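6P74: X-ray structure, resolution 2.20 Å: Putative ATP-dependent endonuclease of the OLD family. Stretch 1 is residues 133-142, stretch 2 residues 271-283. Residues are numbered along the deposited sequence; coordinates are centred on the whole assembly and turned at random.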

# COMPACT_ATOMS: atom_id res chain seq x y z
N ALA A 133 5.24 -19.27 -14.44
CA ALA A 133 3.95 -19.09 -13.80
C ALA A 133 3.61 -17.63 -13.50
O ALA A 133 2.67 -17.37 -12.74
CB ALA A 133 3.89 -19.91 -12.51
N ARG A 134 4.34 -16.68 -14.08
CA ARG A 134 4.12 -15.27 -13.75
C ARG A 134 2.74 -14.80 -14.19
O ARG A 134 2.19 -15.23 -15.21
CB ARG A 134 5.19 -14.39 -14.39
CG ARG A 134 6.31 -14.09 -13.43
CD ARG A 134 7.48 -13.44 -14.15
NE ARG A 134 7.20 -12.04 -14.48
CZ ARG A 134 7.98 -11.29 -15.24
NH1 ARG A 134 9.10 -11.79 -15.77
NH2 ARG A 134 7.66 -10.02 -15.48
N VAL A 135 2.18 -13.88 -13.41
CA VAL A 135 0.82 -13.41 -13.61
C VAL A 135 0.87 -11.95 -13.99
O VAL A 135 1.74 -11.20 -13.53
CB VAL A 135 -0.03 -13.60 -12.34
CG1 VAL A 135 -0.04 -15.04 -11.93
CG2 VAL A 135 0.51 -12.72 -11.23
N LEU A 136 -0.06 -11.55 -14.85
CA LEU A 136 -0.33 -10.14 -15.04
C LEU A 136 -1.19 -9.64 -13.88
O LEU A 136 -2.23 -10.23 -13.58
CB LEU A 136 -1.05 -9.90 -16.37
CG LEU A 136 -0.13 -9.69 -17.57
CD1 LEU A 136 -0.96 -9.47 -18.81
CD2 LEU A 136 0.78 -8.50 -17.30
N PHE A 137 -0.75 -8.58 -13.23
CA PHE A 137 -1.51 -8.00 -12.13
C PHE A 137 -2.10 -6.66 -12.57
O PHE A 137 -1.39 -5.66 -12.69
CB PHE A 137 -0.64 -7.83 -10.89
CG PHE A 137 -1.44 -7.72 -9.62
CD1 PHE A 137 -2.15 -6.57 -9.33
CD2 PHE A 137 -1.54 -8.79 -8.75
CE1 PHE A 137 -2.91 -6.47 -8.18
CE2 PHE A 137 -2.29 -8.69 -7.60
CZ PHE A 137 -2.98 -7.52 -7.32
N LEU A 138 -3.41 -6.63 -12.80
CA LEU A 138 -4.11 -5.38 -13.08
C LEU A 138 -4.71 -4.85 -11.78
O LEU A 138 -5.84 -5.17 -11.41
CB LEU A 138 -5.20 -5.59 -14.12
CG LEU A 138 -4.84 -5.24 -15.55
CD1 LEU A 138 -3.59 -6.00 -15.94
CD2 LEU A 138 -6.01 -5.58 -16.46
N ASP A 139 -3.93 -4.04 -11.07
CA ASP A 139 -4.46 -3.40 -9.87
C ASP A 139 -4.99 -2.03 -10.25
O ASP A 139 -4.96 -1.63 -11.42
CB ASP A 139 -3.39 -3.34 -8.78
CG ASP A 139 -2.43 -2.17 -8.95
OD1 ASP A 139 -2.06 -1.83 -10.10
OD2 ASP A 139 -2.03 -1.59 -7.91
N HIS A 140 -5.48 -1.27 -9.29
CA HIS A 140 -6.04 0.02 -9.68
C HIS A 140 -4.75 0.74 -10.05
O HIS A 140 -3.99 1.24 -9.22
CB HIS A 140 -6.94 0.58 -8.60
CG HIS A 140 -8.36 0.19 -8.80
ND1 HIS A 140 -8.89 -0.98 -8.29
CD2 HIS A 140 -9.35 0.76 -9.54
CE1 HIS A 140 -10.15 -1.08 -8.66
NE2 HIS A 140 -10.45 -0.04 -9.42
N ARG A 141 -4.51 0.77 -11.37
CA ARG A 141 -3.52 1.66 -11.96
C ARG A 141 -4.36 2.74 -12.63
O ARG A 141 -4.08 3.93 -12.47
CB ARG A 141 -2.66 0.92 -12.98
CG ARG A 141 -1.70 1.78 -13.77
CD ARG A 141 -1.08 0.95 -14.88
NE ARG A 141 -2.06 0.58 -15.90
CZ ARG A 141 -2.08 -0.59 -16.55
NH1 ARG A 141 -3.02 -0.82 -17.46
NH2 ARG A 141 -1.17 -1.52 -16.28
N ARG A 142 -5.41 2.33 -13.35
CA ARG A 142 -6.43 3.22 -13.94
C ARG A 142 -6.45 4.62 -13.33
O ARG A 142 -5.55 5.44 -13.54
CB ARG A 142 -7.83 2.58 -13.80
CG ARG A 142 -8.07 1.32 -14.67
CD ARG A 142 -9.27 0.43 -14.22
NE ARG A 142 -9.64 -0.60 -15.22
CZ ARG A 142 -10.71 -1.39 -15.17
NH1 ARG A 142 -11.57 -1.34 -14.16
NH2 ARG A 142 -10.92 -2.25 -16.16
N GLY A 271 -2.13 -16.80 -20.41
CA GLY A 271 -1.85 -17.24 -19.06
C GLY A 271 -2.75 -16.61 -18.01
O GLY A 271 -3.95 -16.42 -18.25
N THR A 272 -2.18 -16.27 -16.86
CA THR A 272 -2.95 -15.92 -15.68
C THR A 272 -2.95 -14.42 -15.47
O THR A 272 -1.88 -13.79 -15.41
CB THR A 272 -2.42 -16.61 -14.43
OG1 THR A 272 -2.56 -18.03 -14.59
CG2 THR A 272 -3.22 -16.15 -13.19
N VAL A 273 -4.14 -13.86 -15.30
CA VAL A 273 -4.37 -12.44 -15.08
C VAL A 273 -5.11 -12.28 -13.77
O VAL A 273 -6.09 -12.97 -13.51
CB VAL A 273 -5.19 -11.81 -16.23
CG1 VAL A 273 -5.32 -10.31 -16.02
CG2 VAL A 273 -4.57 -12.13 -17.58
N ILE A 274 -4.64 -11.37 -12.94
CA ILE A 274 -5.28 -11.03 -11.69
C ILE A 274 -5.80 -9.62 -11.81
O ILE A 274 -5.07 -8.72 -12.26
CB ILE A 274 -4.29 -11.18 -10.52
CG1 ILE A 274 -3.94 -12.66 -10.34
CG2 ILE A 274 -4.87 -10.56 -9.26
CD1 ILE A 274 -2.97 -12.92 -9.22
N ILE A 275 -7.07 -9.41 -11.46
CA ILE A 275 -7.66 -8.08 -11.57
C ILE A 275 -8.28 -7.69 -10.25
O ILE A 275 -9.07 -8.44 -9.67
CB ILE A 275 -8.69 -7.98 -12.71
CG1 ILE A 275 -8.04 -8.44 -14.01
CG2 ILE A 275 -9.14 -6.53 -12.88
CD1 ILE A 275 -8.98 -8.51 -15.17
N GLU A 276 -7.86 -6.54 -9.75
CA GLU A 276 -8.47 -5.90 -8.59
C GLU A 276 -9.67 -5.11 -9.09
O GLU A 276 -9.50 -4.08 -9.76
CB GLU A 276 -7.42 -5.01 -7.94
CG GLU A 276 -7.61 -4.70 -6.51
CD GLU A 276 -6.52 -3.75 -6.03
OE1 GLU A 276 -5.90 -4.05 -4.98
OE2 GLU A 276 -6.28 -2.72 -6.71
N GLU A 277 -10.90 -5.61 -8.83
CA GLU A 277 -12.15 -4.92 -9.16
C GLU A 277 -12.45 -4.63 -10.63
O GLU A 277 -12.69 -3.48 -11.00
CB GLU A 277 -12.26 -3.61 -8.39
CG GLU A 277 -13.04 -3.77 -7.14
CD GLU A 277 -12.17 -3.77 -5.93
OE1 GLU A 277 -11.58 -2.70 -5.66
OE2 GLU A 277 -12.07 -4.84 -5.27
N PRO A 278 -12.45 -5.65 -11.48
CA PRO A 278 -12.67 -5.39 -12.91
C PRO A 278 -13.77 -4.42 -13.27
O PRO A 278 -13.78 -3.90 -14.39
CB PRO A 278 -12.95 -6.78 -13.48
CG PRO A 278 -13.46 -7.59 -12.30
CD PRO A 278 -12.82 -7.04 -11.09
N GLU A 279 -14.68 -4.15 -12.34
CA GLU A 279 -15.81 -3.30 -12.66
C GLU A 279 -15.44 -1.83 -12.67
O GLU A 279 -16.19 -1.04 -13.24
CB GLU A 279 -16.96 -3.50 -11.66
CG GLU A 279 -16.61 -3.08 -10.22
CD GLU A 279 -16.01 -4.24 -9.38
OE1 GLU A 279 -15.47 -5.19 -9.99
OE2 GLU A 279 -16.11 -4.19 -8.12
N MET A 280 -14.32 -1.45 -12.06
CA MET A 280 -14.25 -0.07 -11.59
C MET A 280 -14.23 0.91 -12.75
O MET A 280 -13.52 0.72 -13.74
CB MET A 280 -13.07 0.15 -10.65
CG MET A 280 -13.56 1.00 -9.47
SD MET A 280 -12.57 1.16 -7.97
CE MET A 280 -13.81 1.60 -6.76
N TYR A 281 -15.08 1.93 -12.63
CA TYR A 281 -15.25 3.03 -13.57
C TYR A 281 -15.82 2.57 -14.90
O TYR A 281 -15.66 3.26 -15.90
CB TYR A 281 -13.94 3.80 -13.77
CG TYR A 281 -13.30 4.17 -12.46
CD1 TYR A 281 -14.01 4.86 -11.49
CD2 TYR A 281 -11.99 3.78 -12.16
CE1 TYR A 281 -13.43 5.19 -10.26
CE2 TYR A 281 -11.40 4.10 -10.95
CZ TYR A 281 -12.13 4.80 -10.00
OH TYR A 281 -11.55 5.11 -8.80
N LEU A 282 -16.49 1.42 -14.94
CA LEU A 282 -17.24 1.00 -16.12
C LEU A 282 -18.72 1.17 -15.88
O LEU A 282 -19.22 0.87 -14.79
CB LEU A 282 -16.97 -0.47 -16.48
CG LEU A 282 -15.57 -0.73 -16.97
CD1 LEU A 282 -15.33 -2.23 -17.07
CD2 LEU A 282 -15.35 0.01 -18.31
N HIS A 283 -19.43 1.64 -16.90
CA HIS A 283 -20.88 1.58 -16.87
C HIS A 283 -21.31 0.13 -16.64
O HIS A 283 -20.63 -0.80 -17.09
CB HIS A 283 -21.46 2.10 -18.18
CG HIS A 283 -22.94 2.30 -18.16
ND1 HIS A 283 -23.83 1.26 -18.29
CD2 HIS A 283 -23.69 3.43 -18.03
CE1 HIS A 283 -25.07 1.73 -18.22
NE2 HIS A 283 -25.01 3.05 -18.07
O HOH W 1 0.45 -17.10 -15.91

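The two stretches pair through parallel strands that end at Leu 138 and Glu 276, with an angle of 18° between their directions. Their register runs one to one, from Leu 136 beside Val 273 to Leu 138 beside Ile 275. Neighbours in register put their side chains on the same face of the sheet, so their apolar groups meet there.

At Thr 272, a water extends the pairing: it donates to Arg 134 O (2.6 Å) and accepts from Thr 272 N (2.9 Å). Thr 272 O then accepts from Leu 136 N at 2.9 Å. The methyl CG2 of Thr 272 lies 3.6 Å from Val 135 CG1.

Val 273 points to the other face of the sheet, with Leu 136. Its CG1 is 4.3 Å from Leu 136 CB, a loose apolar contact.

Ile 274 is the centre of the ladder. Its N donates to Leu 136 O at 2.7 Å, and its O accepts from Leu 138 N, also at 2.7 Å. The side chain shares a face with Val 135 and Phe 137. Ile 274 CD1 reaches Val 135 CG2 at 4.0 Å, while Ile 274 CG2 sits over one face of the Phe 137 ring, 3.6 Å from CE2, in a CH-pi contact.

Ile 275 joins Leu 138 on the opposite face, with Ile 275 CG1 4.0 Å from Leu 138 CB, again apolar packing.

Glu 276 N closes the ladder by donating to Leu 138 O at 3.0 Å. Its carboxylate carries the pairing past the first strand: OE2 accepts from His 140 N at 3.1 Å.

Beyond the strand, Glu 277 to Met 280 form a type I turn, closed by Met 280 N to Glu 277 O at 2.8 Å. The aliphatic CB of Glu 277 makes van der Waals contact at the edge of the His 140 ring, 3.3 Å from CE1. Pro 278 O accepts a weak hydrogen bond from Arg 142 NH1 at 3.4 Å.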